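Local coordinates for maternal effect protein oskar (Drosophila melanogaster, PDB 5A4A) that induces germ plasm formation in the fly, its OSK domain having an SGNH hydrolase-like fold and probably serving to bind RNA, at residues D31-L36 with Y187-N191. Residues are numbered along the deposited sequence; the frame is centred on the assembly and turned at random.
Sequences DFMLYL and YLFWN
An aromatic cluster, almost wholly buried, packs the first turns of helix 31-40 against the extended segment 187-191 that leads into the C-terminal helix 192-204. Residues 31-36 are regularly helical (Tyr35 N to Asp31 O 2.8 Å; Leu36 N to Phe32 O 3.1 Å), whereas 187-190 keep psi between 108° and 155°. Along this extended backbone Tyr187 and Phe189 direct CA-CB toward the helix and Leu188 away. CA atoms are nearest for Phe32 and Phe189, 6.8 Å apart. The Phe32 ring (chi1 m) has Tyr187 CD2 over one face, 3.5 Å from CZ, and on the other side the Trp190 indole, its five-membered ring inclined by 15° and slid aside; Leu188 O lies near its edge, 3.7 Å from CE1. Phenylalanine brings no polar end to satisfy here. In this SGNH hydrolase-like fold, helix 31-40 follows strand 25-29 of the central sheet, so the cluster joins that early unit to the C-terminal part of the domain. Phe189, also apolar, places CD1 4.2 Å from Phe32 CD1 and 3.7 Å from CD2 of Tyr35 (chi1 t), whose CE2 is 3.6 Å from Trp190 O. Trp190 leaves the backbone sideways, but with chi1 m and chi2 -32° its indole ends against the helix, CZ2 3.8 Å from Phe32 CB and CZ3 4.2 Å from Leu36 CD2. While the Tyr187 ring packs on Phe32, its OH reaches water W1 (2.7 Å), which helix-starting Asp31 binds through both N (3.0 Å, water accepting) and OD2 (2.6 Å, water donating); OD2 also hydrogen-bonds Ser59. Asn191 OD1 N-caps helix 192-204 at Gly194 N.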
loop_
_atom_site.group_PDB
_atom_site.type_symbol
_atom_site.label_atom_id
_atom_site.label_comp_id
_atom_site.label_asym_id
_atom_site.label_seq_id
_atom_site.Cartn_x
_atom_site.Cartn_y
_atom_site.Cartn_z
ATOM N N ASP A 31 2.996 3.383 4.645
ATOM C CA ASP A 31 3.045 4.837 4.836
ATOM C C ASP A 31 2.635 5.660 3.633
ATOM O O ASP A 31 2.123 6.760 3.808
ATOM C CB ASP A 31 4.429 5.319 5.268
ATOM C CG ASP A 31 4.674 5.140 6.747
ATOM O OD1 ASP A 31 4.104 5.926 7.550
ATOM O OD2 ASP A 31 5.450 4.227 7.099
ATOM N N PHE A 32 2.870 5.160 2.418
ATOM C CA PHE A 32 2.539 5.966 1.237
ATOM C C PHE A 32 1.041 6.216 1.100
ATOM O O PHE A 32 0.610 7.356 0.950
ATOM C CB PHE A 32 3.123 5.376 -0.049
ATOM C CG PHE A 32 4.621 5.407 -0.090
ATOM C CD1 PHE A 32 5.301 6.614 -0.219
ATOM C CD2 PHE A 32 5.350 4.238 0.013
ATOM C CE1 PHE A 32 6.681 6.648 -0.248
ATOM C CE2 PHE A 32 6.736 4.267 -0.018
ATOM C CZ PHE A 32 7.399 5.478 -0.136
ATOM N N MET A 33 0.247 5.158 1.154
ATOM C CA MET A 33 -1.196 5.331 1.132
ATOM C C MET A 33 -1.729 5.934 2.435
ATOM O O MET A 33 -2.689 6.695 2.406
ATOM C CB MET A 33 -1.906 4.021 0.780
ATOM C CG MET A 33 -1.753 3.622 -0.687
ATOM S SD MET A 33 -2.453 4.873 -1.771
ATOM C CE MET A 33 -4.064 5.004 -1.029
ATOM N N LEU A 34 -1.095 5.621 3.567
ATOM C CA LEU A 34 -1.460 6.253 4.836
ATOM C C LEU A 34 -1.369 7.776 4.712
ATOM O O LEU A 34 -2.292 8.499 5.092
ATOM C CB LEU A 34 -0.567 5.754 5.972
ATOM C CG LEU A 34 -0.872 6.295 7.380
ATOM C CD1 LEU A 34 -2.325 6.038 7.737
ATOM C CD2 LEU A 34 0.036 5.661 8.424
ATOM N N TYR A 35 -0.260 8.262 4.158
ATOM C CA TYR A 35 -0.068 9.698 4.008
ATOM C C TYR A 35 -1.021 10.314 2.990
ATOM O O TYR A 35 -1.562 11.398 3.219
ATOM C CB TYR A 35 1.382 10.007 3.634
ATOM C CG TYR A 35 1.736 11.480 3.604
ATOM C CD1 TYR A 35 1.571 12.291 4.731
ATOM C CD2 TYR A 35 2.276 12.049 2.456
ATOM C CE1 TYR A 35 1.914 13.627 4.694
ATOM C CE2 TYR A 35 2.620 13.373 2.411
ATOM C CZ TYR A 35 2.447 14.163 3.534
ATOM O OH TYR A 35 2.805 15.488 3.466
ATOM N N LEU A 36 -1.207 9.632 1.864
ATOM C CA LEU A 36 -2.207 10.044 0.888
ATOM C C LEU A 36 -3.554 10.239 1.564
ATOM O O LEU A 36 -4.210 11.258 1.368
ATOM C CB LEU A 36 -2.334 9.019 -0.238
ATOM C CG LEU A 36 -3.357 9.422 -1.307
ATOM C CD1 LEU A 36 -2.915 10.718 -1.929
ATOM C CD2 LEU A 36 -3.496 8.355 -2.375
ATOM N N TYR A 187 11.803 7.562 3.989
ATOM C CA TYR A 187 10.738 7.629 2.990
ATOM C C TYR A 187 10.744 9.005 2.352
ATOM O O TYR A 187 10.862 10.004 3.054
ATOM C CB TYR A 187 9.382 7.418 3.673
ATOM C CG TYR A 187 9.030 5.974 3.909
ATOM C CD1 TYR A 187 9.818 5.162 4.714
ATOM C CD2 TYR A 187 7.913 5.412 3.301
ATOM C CE1 TYR A 187 9.494 3.830 4.916
ATOM C CE2 TYR A 187 7.580 4.083 3.498
ATOM C CZ TYR A 187 8.371 3.298 4.297
ATOM O OH TYR A 187 8.025 1.977 4.487
ATOM N N LEU A 188 10.632 9.056 1.024
ATOM C CA LEU A 188 10.442 10.328 0.329
ATOM C C LEU A 188 8.984 10.386 -0.124
ATOM O O LEU A 188 8.574 9.665 -1.048
ATOM C CB LEU A 188 11.372 10.450 -0.890
ATOM C CG LEU A 188 11.460 11.871 -1.472
ATOM C CD1 LEU A 188 12.128 12.798 -0.445
ATOM C CD2 LEU A 188 12.199 11.906 -2.798
ATOM N N PHE A 189 8.191 11.226 0.530
ATOM C CA PHE A 189 6.750 11.227 0.290
ATOM C C PHE A 189 6.321 12.019 -0.928
ATOM O O PHE A 189 7.035 12.908 -1.390
ATOM C CB PHE A 189 6.009 11.702 1.535
ATOM C CG PHE A 189 6.011 10.692 2.632
ATOM C CD1 PHE A 189 5.089 9.653 2.622
ATOM C CD2 PHE A 189 6.965 10.745 3.645
ATOM C CE1 PHE A 189 5.094 8.691 3.621
ATOM C CE2 PHE A 189 6.975 9.797 4.649
ATOM C CZ PHE A 189 6.041 8.766 4.637
ATOM N N TRP A 190 5.162 11.651 -1.475
ATOM C CA TRP A 190 4.602 12.377 -2.591
ATOM C C TRP A 190 4.153 13.750 -2.091
ATOM O O TRP A 190 3.554 13.870 -1.021
ATOM C CB TRP A 190 3.411 11.615 -3.188
ATOM C CG TRP A 190 3.651 10.132 -3.393
ATOM C CD1 TRP A 190 4.840 9.511 -3.697
ATOM C CD2 TRP A 190 2.660 9.088 -3.329
ATOM N NE1 TRP A 190 4.642 8.144 -3.809
ATOM C CE2 TRP A 190 3.321 7.866 -3.580
ATOM C CE3 TRP A 190 1.287 9.075 -3.066
ATOM C CZ2 TRP A 190 2.641 6.637 -3.589
ATOM C CZ3 TRP A 190 0.618 7.858 -3.067
ATOM C CH2 TRP A 190 1.297 6.655 -3.327
ATOM N N ASN A 191 4.449 14.788 -2.866
ATOM C CA ASN A 191 4.034 16.134 -2.469
ATOM C C ASN A 191 2.595 16.386 -2.915
ATOM O O ASN A 191 1.914 15.451 -3.333
ATOM C CB ASN A 191 5.015 17.213 -2.955
ATOM C CG ASN A 191 5.014 17.396 -4.464
ATOM O OD1 ASN A 191 4.206 16.822 -5.184
ATOM N ND2 ASN A 191 5.932 18.216 -4.946
HETATM O O HOH W 1 5.524 2.131 5.540
#